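Local coordinates for protein isoprenyl transferase (PDB 2D2R) that probably condenses isopentenyl diphosphate with allylic diphosphates, using magnesium, to build the long undecaprenyl diphosphate chain, at residues Cys62-Phe68 / Gln137-Tyr143; Glu148-Ala152 / Ile174-Thr180. All coordinates share one frame; numbering follows the deposited sequence.

Contact 1 of 2, residues Cys62-Phe68 / Gln137-Tyr143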
ATOM      1  N   CYS A  62      13.303  10.990  -8.734  1.00 38.74           N
ATOM      2  CA  CYS A  62      12.555   9.915  -9.391  1.00 35.24           C
ATOM      3  C   CYS A  62      11.047  10.197  -9.428  1.00 32.92           C
ATOM      4  O   CYS A  62      10.483  10.682  -8.460  1.00 32.33           O
ATOM      5  CB  CYS A  62      12.809   8.583  -8.655  1.00 33.72           C
ATOM      6  SG  CYS A  62      12.292   7.152  -9.545  1.00 34.82           S
ATOM      7  N   LEU A  63      10.410   9.880 -10.540  1.00 29.41           N
ATOM      8  CA  LEU A  63       8.989  10.091 -10.707  1.00 29.39           C
ATOM      9  C   LEU A  63       8.508   8.800 -11.348  1.00 29.96           C
ATOM     10  O   LEU A  63       9.015   8.411 -12.409  1.00 28.27           O
ATOM     11  CB  LEU A  63       8.743  11.282 -11.661  1.00 28.98           C
ATOM     12  CG  LEU A  63       7.278  11.597 -11.992  1.00 32.17           C
ATOM     13  CD1 LEU A  63       6.601  12.103 -10.689  1.00 28.07           C
ATOM     14  CD2 LEU A  63       7.154  12.676 -13.123  1.00 30.89           C
ATOM     15  N   THR A  64       7.550   8.121 -10.711  1.00 28.45           N
ATOM     16  CA  THR A  64       7.034   6.885 -11.253  1.00 26.13           C
ATOM     17  C   THR A  64       5.540   7.118 -11.520  1.00 28.37           C
ATOM     18  O   THR A  64       4.813   7.552 -10.628  1.00 25.91           O
ATOM     19  CB  THR A  64       7.210   5.747 -10.259  1.00 26.52           C
ATOM     20  OG1 THR A  64       8.595   5.581  -9.973  1.00 26.62           O
ATOM     21  CG2 THR A  64       6.683   4.470 -10.847  1.00 23.20           C
ATOM     22  N   LEU A  65       5.091   6.788 -12.737  1.00 27.04           N
ATOM     23  CA  LEU A  65       3.716   7.029 -13.164  1.00 30.76           C
ATOM     24  C   LEU A  65       3.012   5.733 -13.517  1.00 31.70           C
ATOM     25  O   LEU A  65       3.564   4.865 -14.212  1.00 29.81           O
ATOM     26  CB  LEU A  65       3.716   8.010 -14.377  1.00 30.94           C
ATOM     27  CG  LEU A  65       4.297   9.407 -14.098  1.00 33.78           C
ATOM     28  CD1 LEU A  65       4.383  10.208 -15.367  1.00 35.99           C
ATOM     29  CD2 LEU A  65       3.411  10.170 -13.095  1.00 34.39           C
ATOM     30  N   TYR A  66       1.798   5.573 -13.017  1.00 32.65           N
ATOM     31  CA  TYR A  66       1.117   4.330 -13.274  1.00 36.55           C
ATOM     32  C   TYR A  66       0.465   4.417 -14.646  1.00 41.05           C
ATOM     33  O   TYR A  66      -0.696   4.816 -14.783  1.00 41.26           O
ATOM     34  CB  TYR A  66       0.128   4.074 -12.152  1.00 35.68           C
ATOM     35  CG  TYR A  66      -0.404   2.677 -12.043  1.00 36.23           C
ATOM     36  CD1 TYR A  66       0.121   1.636 -12.798  1.00 38.02           C
ATOM     37  CD2 TYR A  66      -1.438   2.402 -11.176  1.00 37.56           C
ATOM     38  CE1 TYR A  66      -0.374   0.345 -12.686  1.00 40.40           C
ATOM     39  CE2 TYR A  66      -1.958   1.123 -11.052  1.00 41.52           C
ATOM     40  CZ  TYR A  66      -1.418   0.089 -11.806  1.00 42.47           C
ATOM     41  OH  TYR A  66      -1.901  -1.191 -11.624  1.00 44.43           O
ATOM     42  N   ALA A  67       1.249   4.054 -15.670  1.00 45.28           N
ATOM     43  CA  ALA A  67       0.799   4.119 -17.076  1.00 48.83           C
ATOM     44  C   ALA A  67      -0.398   3.238 -17.284  1.00 51.20           C
ATOM     45  O   ALA A  67      -1.428   3.706 -17.764  1.00 52.12           O
ATOM     46  CB  ALA A  67       1.907   3.711 -18.015  1.00 49.89           C
ATOM     47  N   PHE A  68      -0.245   1.964 -16.920  1.00 53.24           N
ATOM     48  CA  PHE A  68      -1.318   0.989 -16.999  1.00 54.97           C
ATOM     49  C   PHE A  68      -0.985  -0.383 -16.383  1.00 54.75           C
ATOM     50  O   PHE A  68       0.209  -0.764 -16.277  1.00 52.40           O
ATOM     51  CB  PHE A  68      -1.794   0.861 -18.453  1.00 58.04           C
ATOM     52  CG  PHE A  68      -1.252  -0.319 -19.200  1.00 60.24           C
ATOM     53  CD1 PHE A  68      -1.823  -1.593 -19.045  1.00 61.12           C
ATOM     54  CD2 PHE A  68      -0.244  -0.146 -20.145  1.00 61.31           C
ATOM     55  CE1 PHE A  68      -1.404  -2.683 -19.838  1.00 61.40           C
ATOM     56  CE2 PHE A  68       0.184  -1.230 -20.944  1.00 62.35           C
ATOM     57  CZ  PHE A  68      -0.401  -2.497 -20.790  1.00 61.62           C
ATOM     58  N   GLN A 137      12.547   8.997 -14.817  1.00 33.77           N
ATOM     59  CA  GLN A 137      11.098   8.908 -14.983  1.00 33.70           C
ATOM     60  C   GLN A 137      10.887   7.428 -15.216  1.00 33.10           C
ATOM     61  O   GLN A 137      11.519   6.845 -16.095  1.00 32.56           O
ATOM     62  CB  GLN A 137      10.567   9.696 -16.191  1.00 33.43           C
ATOM     63  CG  GLN A 137       9.029   9.631 -16.302  1.00 32.68           C
ATOM     64  CD  GLN A 137       8.502   9.571 -17.731  1.00 30.23           C
ATOM     65  OE1 GLN A 137       8.794   8.640 -18.491  1.00 29.75           O
ATOM     66  NE2 GLN A 137       7.733  10.579 -18.101  1.00 32.18           N
ATOM     67  N   VAL A 138      10.016   6.830 -14.405  1.00 29.83           N
ATOM     68  CA  VAL A 138       9.699   5.431 -14.501  1.00 29.67           C
ATOM     69  C   VAL A 138       8.256   5.296 -14.948  1.00 29.53           C
ATOM     70  O   VAL A 138       7.375   5.974 -14.397  1.00 29.21           O
ATOM     71  CB  VAL A 138       9.869   4.720 -13.119  1.00 29.35           C
ATOM     72  CG1 VAL A 138       9.701   3.204 -13.284  1.00 29.92           C
ATOM     73  CG2 VAL A 138      11.239   5.088 -12.497  1.00 28.84           C
ATOM     74  N   LEU A 139       8.019   4.470 -15.982  1.00 28.82           N
ATOM     75  CA  LEU A 139       6.643   4.232 -16.411  1.00 29.05           C
ATOM     76  C   LEU A 139       6.284   2.792 -16.082  1.00 28.34           C
ATOM     77  O   LEU A 139       7.003   1.827 -16.428  1.00 27.01           O
ATOM     78  CB  LEU A 139       6.403   4.503 -17.926  1.00 31.44           C
ATOM     79  CG  LEU A 139       6.485   5.967 -18.444  1.00 32.62           C
ATOM     80  CD1 LEU A 139       6.067   6.011 -19.965  1.00 34.33           C
ATOM     81  CD2 LEU A 139       5.628   6.893 -17.641  1.00 32.63           C
ATOM     82  N   ALA A 140       5.174   2.660 -15.367  1.00 27.13           N
ATOM     83  CA  ALA A 140       4.649   1.365 -14.996  1.00 28.48           C
ATOM     84  C   ALA A 140       3.802   0.897 -16.171  1.00 28.17           C
ATOM     85  O   ALA A 140       2.775   1.483 -16.446  1.00 29.33           O
ATOM     86  CB  ALA A 140       3.774   1.502 -13.746  1.00 28.87           C
ATOM     87  N   LEU A 141       4.250  -0.152 -16.844  1.00 27.69           N
ATOM     88  CA  LEU A 141       3.580  -0.687 -18.010  1.00 27.46           C
ATOM     89  C   LEU A 141       3.195  -2.126 -17.833  1.00 27.17           C
ATOM     90  O   LEU A 141       4.038  -2.983 -17.592  1.00 28.80           O
ATOM     91  CB  LEU A 141       4.516  -0.538 -19.223  1.00 30.40           C
ATOM     92  CG  LEU A 141       4.931   0.902 -19.490  1.00 29.96           C
ATOM     93  CD1 LEU A 141       6.154   0.918 -20.461  1.00 34.80           C
ATOM     94  CD2 LEU A 141       3.753   1.687 -20.122  1.00 31.30           C
ATOM     95  N   ASN A 142       1.905  -2.415 -17.984  1.00 26.66           N
ATOM     96  CA  ASN A 142       1.393  -3.775 -17.747  1.00 27.65           C
ATOM     97  C   ASN A 142       1.923  -4.132 -16.348  1.00 26.28           C
ATOM     98  O   ASN A 142       2.425  -5.222 -16.111  1.00 24.45           O
ATOM     99  CB  ASN A 142       1.941  -4.790 -18.752  1.00 28.65           C
ATOM    100  CG  ASN A 142       1.333  -6.130 -18.607  1.00 28.36           C
ATOM    101  OD1 ASN A 142       0.160  -6.270 -18.195  1.00 34.39           O
ATOM    102  ND2 ASN A 142       2.103  -7.168 -18.946  1.00 30.86           N
ATOM    103  N   TYR A 143       1.777  -3.177 -15.451  1.00 25.41           N
ATOM    104  CA  TYR A 143       2.289  -3.306 -14.078  1.00 23.86           C
ATOM    105  C   TYR A 143       1.285  -3.656 -12.997  1.00 25.18           C
ATOM    106  O   TYR A 143       0.177  -3.109 -12.956  1.00 20.84           O
ATOM    107  CB  TYR A 143       2.950  -1.987 -13.658  1.00 22.37           C
ATOM    108  CG  TYR A 143       3.503  -2.035 -12.246  1.00 24.15           C
ATOM    109  CD1 TYR A 143       4.811  -2.490 -11.990  1.00 23.95           C
ATOM    110  CD2 TYR A 143       2.683  -1.739 -11.152  1.00 25.19           C
ATOM    111  CE1 TYR A 143       5.282  -2.649 -10.638  1.00 26.48           C
ATOM    112  CE2 TYR A 143       3.137  -1.900  -9.824  1.00 24.35           C
ATOM    113  CZ  TYR A 143       4.415  -2.350  -9.560  1.00 26.23           C
ATOM    114  OH  TYR A 143       4.802  -2.529  -8.215  1.00 22.50           O
TER

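Contact 2 of 2, residues Glu148-Ala152 / Ile174-Thr180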
ATOM      1  N   GLU A 148       4.641  -8.046  -9.669  1.00 24.27           N
ATOM      2  CA  GLU A 148       6.059  -7.707  -9.534  1.00 23.84           C
ATOM      3  C   GLU A 148       6.711  -8.538  -8.417  1.00 25.09           C
ATOM      4  O   GLU A 148       7.807  -9.063  -8.572  1.00 21.51           O
ATOM      5  CB  GLU A 148       6.265  -6.226  -9.237  1.00 25.32           C
ATOM      6  CG  GLU A 148       7.754  -5.787  -9.133  1.00 24.96           C
ATOM      7  CD  GLU A 148       7.917  -4.359  -8.574  1.00 26.59           C
ATOM      8  OE1 GLU A 148       6.977  -3.839  -7.888  1.00 24.31           O
ATOM      9  OE2 GLU A 148       8.986  -3.764  -8.817  1.00 26.28           O
ATOM     10  N   LEU A 149       6.031  -8.666  -7.278  1.00 23.94           N
ATOM     11  CA  LEU A 149       6.583  -9.445  -6.184  1.00 24.73           C
ATOM     12  C   LEU A 149       6.691 -10.918  -6.548  1.00 24.84           C
ATOM     13  O   LEU A 149       7.643 -11.619  -6.124  1.00 25.03           O
ATOM     14  CB  LEU A 149       5.738  -9.247  -4.911  1.00 21.08           C
ATOM     15  CG  LEU A 149       6.060  -7.882  -4.263  1.00 24.50           C
ATOM     16  CD1 LEU A 149       4.879  -7.393  -3.357  1.00 23.81           C
ATOM     17  CD2 LEU A 149       7.388  -8.022  -3.435  1.00 21.53           C
ATOM     18  N   SER A 150       5.721 -11.409  -7.324  1.00 27.08           N
ATOM     19  CA  SER A 150       5.731 -12.796  -7.757  1.00 27.66           C
ATOM     20  C   SER A 150       6.937 -13.032  -8.639  1.00 27.81           C
ATOM     21  O   SER A 150       7.548 -14.070  -8.563  1.00 29.25           O
ATOM     22  CB  SER A 150       4.482 -13.109  -8.592  1.00 29.37           C
ATOM     23  OG  SER A 150       3.342 -13.049  -7.762  1.00 34.96           O
ATOM     24  N   ARG A 151       7.233 -12.083  -9.525  1.00 27.03           N
ATOM     25  CA  ARG A 151       8.377 -12.236 -10.426  1.00 25.76           C
ATOM     26  C   ARG A 151       9.668 -12.105  -9.629  1.00 27.85           C
ATOM     27  O   ARG A 151      10.670 -12.760  -9.951  1.00 28.19           O
ATOM     28  CB  ARG A 151       8.310 -11.200 -11.561  1.00 24.32           C
ATOM     29  CG  ARG A 151       7.188 -11.519 -12.552  1.00 24.75           C
ATOM     30  CD  ARG A 151       7.185 -10.544 -13.787  1.00 24.82           C
ATOM     31  NE  ARG A 151       6.651  -9.203 -13.492  1.00 25.78           N
ATOM     32  CZ  ARG A 151       7.389  -8.107 -13.300  1.00 24.62           C
ATOM     33  NH1 ARG A 151       8.698  -8.181 -13.371  1.00 25.78           N
ATOM     34  NH2 ARG A 151       6.826  -6.923 -13.006  1.00 26.47           N
ATOM     35  N   ALA A 152       9.645 -11.306  -8.560  1.00 27.12           N
ATOM     36  CA  ALA A 152      10.848 -11.153  -7.739  1.00 28.13           C
ATOM     37  C   ALA A 152      11.128 -12.496  -7.091  1.00 28.63           C
ATOM     38  O   ALA A 152      12.285 -12.925  -6.989  1.00 28.57           O
ATOM     39  CB  ALA A 152      10.625 -10.095  -6.685  1.00 27.18           C
ATOM     40  N   ILE A 174      14.716  -9.160  -1.610  1.00 26.29           N
ATOM     41  CA  ILE A 174      13.531  -8.956  -2.439  1.00 24.90           C
ATOM     42  C   ILE A 174      13.643  -7.597  -3.045  1.00 26.25           C
ATOM     43  O   ILE A 174      13.471  -7.425  -4.250  1.00 28.78           O
ATOM     44  CB  ILE A 174      12.267  -9.065  -1.591  1.00 23.09           C
ATOM     45  CG1 ILE A 174      12.084 -10.507  -1.143  1.00 24.13           C
ATOM     46  CG2 ILE A 174      11.038  -8.557  -2.369  1.00 25.63           C
ATOM     47  CD1 ILE A 174      10.935 -10.726  -0.054  1.00 22.72           C
ATOM     48  N   SER A 175      14.017  -6.620  -2.231  1.00 26.52           N
ATOM     49  CA  SER A 175      14.118  -5.253  -2.697  1.00 27.78           C
ATOM     50  C   SER A 175      14.994  -5.142  -3.938  1.00 29.09           C
ATOM     51  O   SER A 175      14.721  -4.432  -4.888  1.00 29.25           O
ATOM     52  CB  SER A 175      14.703  -4.446  -1.566  1.00 30.61           C
ATOM     53  OG  SER A 175      14.919  -3.133  -1.953  1.00 32.11           O
ATOM     54  N   ASN A 176      16.036  -5.946  -3.940  1.00 28.42           N
ATOM     55  CA  ASN A 176      16.999  -5.867  -5.045  1.00 29.92           C
ATOM     56  C   ASN A 176      16.684  -6.718  -6.258  1.00 29.56           C
ATOM     57  O   ASN A 176      17.420  -6.693  -7.245  1.00 31.66           O
ATOM     58  CB  ASN A 176      18.380  -5.999  -4.337  1.00 33.17           C
ATOM     59  CG  ASN A 176      18.659  -4.704  -3.524  1.00 37.88           C
ATOM     60  OD1 ASN A 176      18.549  -4.576  -2.196  1.00 39.42           O
ATOM     61  ND2 ASN A 176      18.892  -3.628  -4.298  1.00 38.86           N
ATOM     62  N   ARG A 177      15.537  -7.414  -6.227  1.00 28.07           N
ATOM     63  CA  ARG A 177      15.083  -8.193  -7.376  1.00 27.98           C
ATOM     64  C   ARG A 177      13.777  -7.588  -7.942  1.00 29.68           C
ATOM     65  O   ARG A 177      13.260  -8.124  -8.943  1.00 30.00           O
ATOM     66  CB  ARG A 177      14.762  -9.652  -7.042  1.00 27.78           C
ATOM     67  CG  ARG A 177      15.844 -10.528  -6.473  1.00 26.77           C
ATOM     68  CD  ARG A 177      17.051 -10.606  -7.414  1.00 30.08           C
ATOM     69  NE  ARG A 177      18.138 -11.388  -6.798  1.00 29.75           N
ATOM     70  CZ  ARG A 177      18.367 -12.675  -7.022  1.00 31.64           C
ATOM     71  NH1 ARG A 177      17.593 -13.368  -7.863  1.00 29.01           N
ATOM     72  NH2 ARG A 177      19.365 -13.279  -6.374  1.00 31.70           N
ATOM     73  N   LEU A 178      13.222  -6.542  -7.296  1.00 26.53           N
ATOM     74  CA  LEU A 178      11.983  -5.897  -7.782  1.00 27.86           C
ATOM     75  C   LEU A 178      12.375  -5.082  -9.006  1.00 28.43           C
ATOM     76  O   LEU A 178      13.540  -4.762  -9.149  1.00 30.43           O
ATOM     77  CB  LEU A 178      11.418  -4.964  -6.701  1.00 25.50           C
ATOM     78  CG  LEU A 178      10.792  -5.808  -5.554  1.00 23.84           C
ATOM     79  CD1 LEU A 178      10.427  -4.941  -4.404  1.00 23.71           C
ATOM     80  CD2 LEU A 178       9.529  -6.526  -6.084  1.00 26.26           C
ATOM     81  N   ASP A 179      11.420  -4.768  -9.874  1.00 28.92           N
ATOM     82  CA  ASP A 179      11.686  -3.950 -11.100  1.00 28.12           C
ATOM     83  C   ASP A 179      12.321  -2.613 -10.713  1.00 27.73           C
ATOM     84  O   ASP A 179      13.056  -1.999 -11.481  1.00 27.74           O
ATOM     85  CB  ASP A 179      10.359  -3.634 -11.822  1.00 27.66           C
ATOM     86  CG  ASP A 179       9.655  -4.855 -12.355  1.00 26.11           C
ATOM     87  OD1 ASP A 179       8.538  -4.688 -12.912  1.00 29.25           O
ATOM     88  OD2 ASP A 179      10.167  -5.997 -12.246  1.00 27.14           O
ATOM     89  N   THR A 180      12.030  -2.140  -9.505  1.00 27.53           N
ATOM     90  CA  THR A 180      12.509  -0.848  -8.990  1.00 26.74           C
ATOM     91  C   THR A 180      13.860  -0.917  -8.277  1.00 27.85           C
ATOM     92  O   THR A 180      14.262   0.039  -7.631  1.00 28.50           O
ATOM     93  CB  THR A 180      11.496  -0.287  -7.942  1.00 25.97           C
ATOM     94  OG1 THR A 180      11.236  -1.333  -7.000  1.00 25.29           O
ATOM     95  CG2 THR A 180      10.164   0.079  -8.595  1.00 25.17           C
TER
HETATM   96  O   HOH W   1      10.118  -8.037 -10.159  1.00 34.01           O

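Contact 1 of 2, residues Cys62-Phe68 / Gln137-Tyr143
Val138 N donates to Leu63 O at 2.7 Å, and Leu65 N donates back to Val138 O at 2.9 Å. Ala140 N then bonds to Leu65 O at 3.0 Å. These bonds join strand 62-66 to strand 136-140 in parallel pairing; the axes of the paired segments are 18° apart. Beyond the strands the two segments stay tied. Tyr143 N reaches Phe68 O in the carbonyl plane, on a lone pair, at 3.0 Å.

Side chains pair on both faces of the sheet. Thr64 and Val138 lie side by side and point the same way. Thr64 OG1 sits 3.5 Å from Val138 CB, and Val138 CG2 also touches Cys62 SG. On the other face, Leu139 CD2 meets Leu65 CB. The Tyr66 and Tyr143 side chains cross at about a right angle. With CG of Tyr66 anti to the backbone N (chi1 -164°), the ring passes Ala140 CB, where CD1 touches it, and brings CE1 to the edge of the Tyr143 ring. Asn142 N lies over the centre of one face of the Phe68 ring, 3.5 Å above its plane.

Outside partners hold several side chains here. His18 bonds Thr64 OG1, Tyr98 bonds Gln137 OE1, and the Tyr66 ring stacks on Phe201.

The pairing belongs to the parallel sheet at the core of the synthase, and Tyr66 lies near Ser199, probably a substrate-binding residue. Both strands are interior: 18-22 flanks 62-66, and 104-108 flanks 136-140. Helix 37-56 packs on the face of Leu63, Leu65 and Gln137, through Leu48 and Thr52.

Contact 2 of 2, residues Glu148-Ala152 / Ile174-Thr180
Arg151 and Asp179 form the charged part of the contact. The guanidinium meets the carboxylate end-on: NH2 donates to Asp179 OD1 at 2.8 Å, and NH1 donates to Asp179 OD2 at 2.9 Å. The NH2 bond is nearly straight, at 170°. Both oxygens are met on their syn sides, and the two planes are 30° apart. A bend at chi3 of Arg151 (-76°) swings the guanidinium across to the Asp179 carboxylate.

Other polar contacts lie beside this pair. Asp179 N makes a weak, bent hydrogen bond to Glu148 OE2. The extended Glu148 chain runs past Asp179 in the opposite direction. Gln205 and Tyr143 both bond Glu148 OE1, and Gly109 N gives Asp179 OD1 another partner. A water lies within hydrogen-bonding distance of Glu148 O and Asp179 OD2.

The apolar part centres on Leu178 CD2. This methyl touches Glu148 CG at 3.6 Å, Leu149 CD2 at 3.7 Å and Ala152 CB at 3.8 Å. The Leu178 and Glu148 side chains cross at about a right angle. Leu149 CD2 also meets Ile174 CG2, and Arg177 CB approaches Ala152 CB. Trp204 packs on Leu149, Ile174 and Leu178. Trp204 of the second subunit also reaches Leu149, so the contact borders the dimer interface.

Helix 145-158 is thus joined to the end of helix 171-175 and the loop after it. Glu148 OE2 and Asp179 OD1 are 4.2 Å apart, and their like charges would disfavour this approach. The two-point grip of Arg151 on Asp179 probably offsets part of that cost. With OE1 of Glu148 held by Tyr143 and Gln205, its carboxylate is fixed although OE2 has only a weak bond to Asp179 N across the contact.

How the contacts relate
Contact 1 and contact 2 follow one another along the chain: strand 136-140 leads into helix 145-158. Their centres lie 15 Å apart, yet they touch. Tyr143 OH is 2.6 Å from Glu148 OE1, a probable hydrogen bond from contact 1 to contact 2. The centre of contact 1 lies about 2 Å from that of the chain; that of contact 2 lies about 15 Å out, beside the second subunit. Contact 1 is also nearer the substrate site inferred by similarity (Arg191, Leu198, Ser199): the Tyr66 side chain is about 5 Å from that of Ser199 and about 7 Å from that of Arg191. The Leu149 side chain of contact 2 is about 11 Å from that of Leu198.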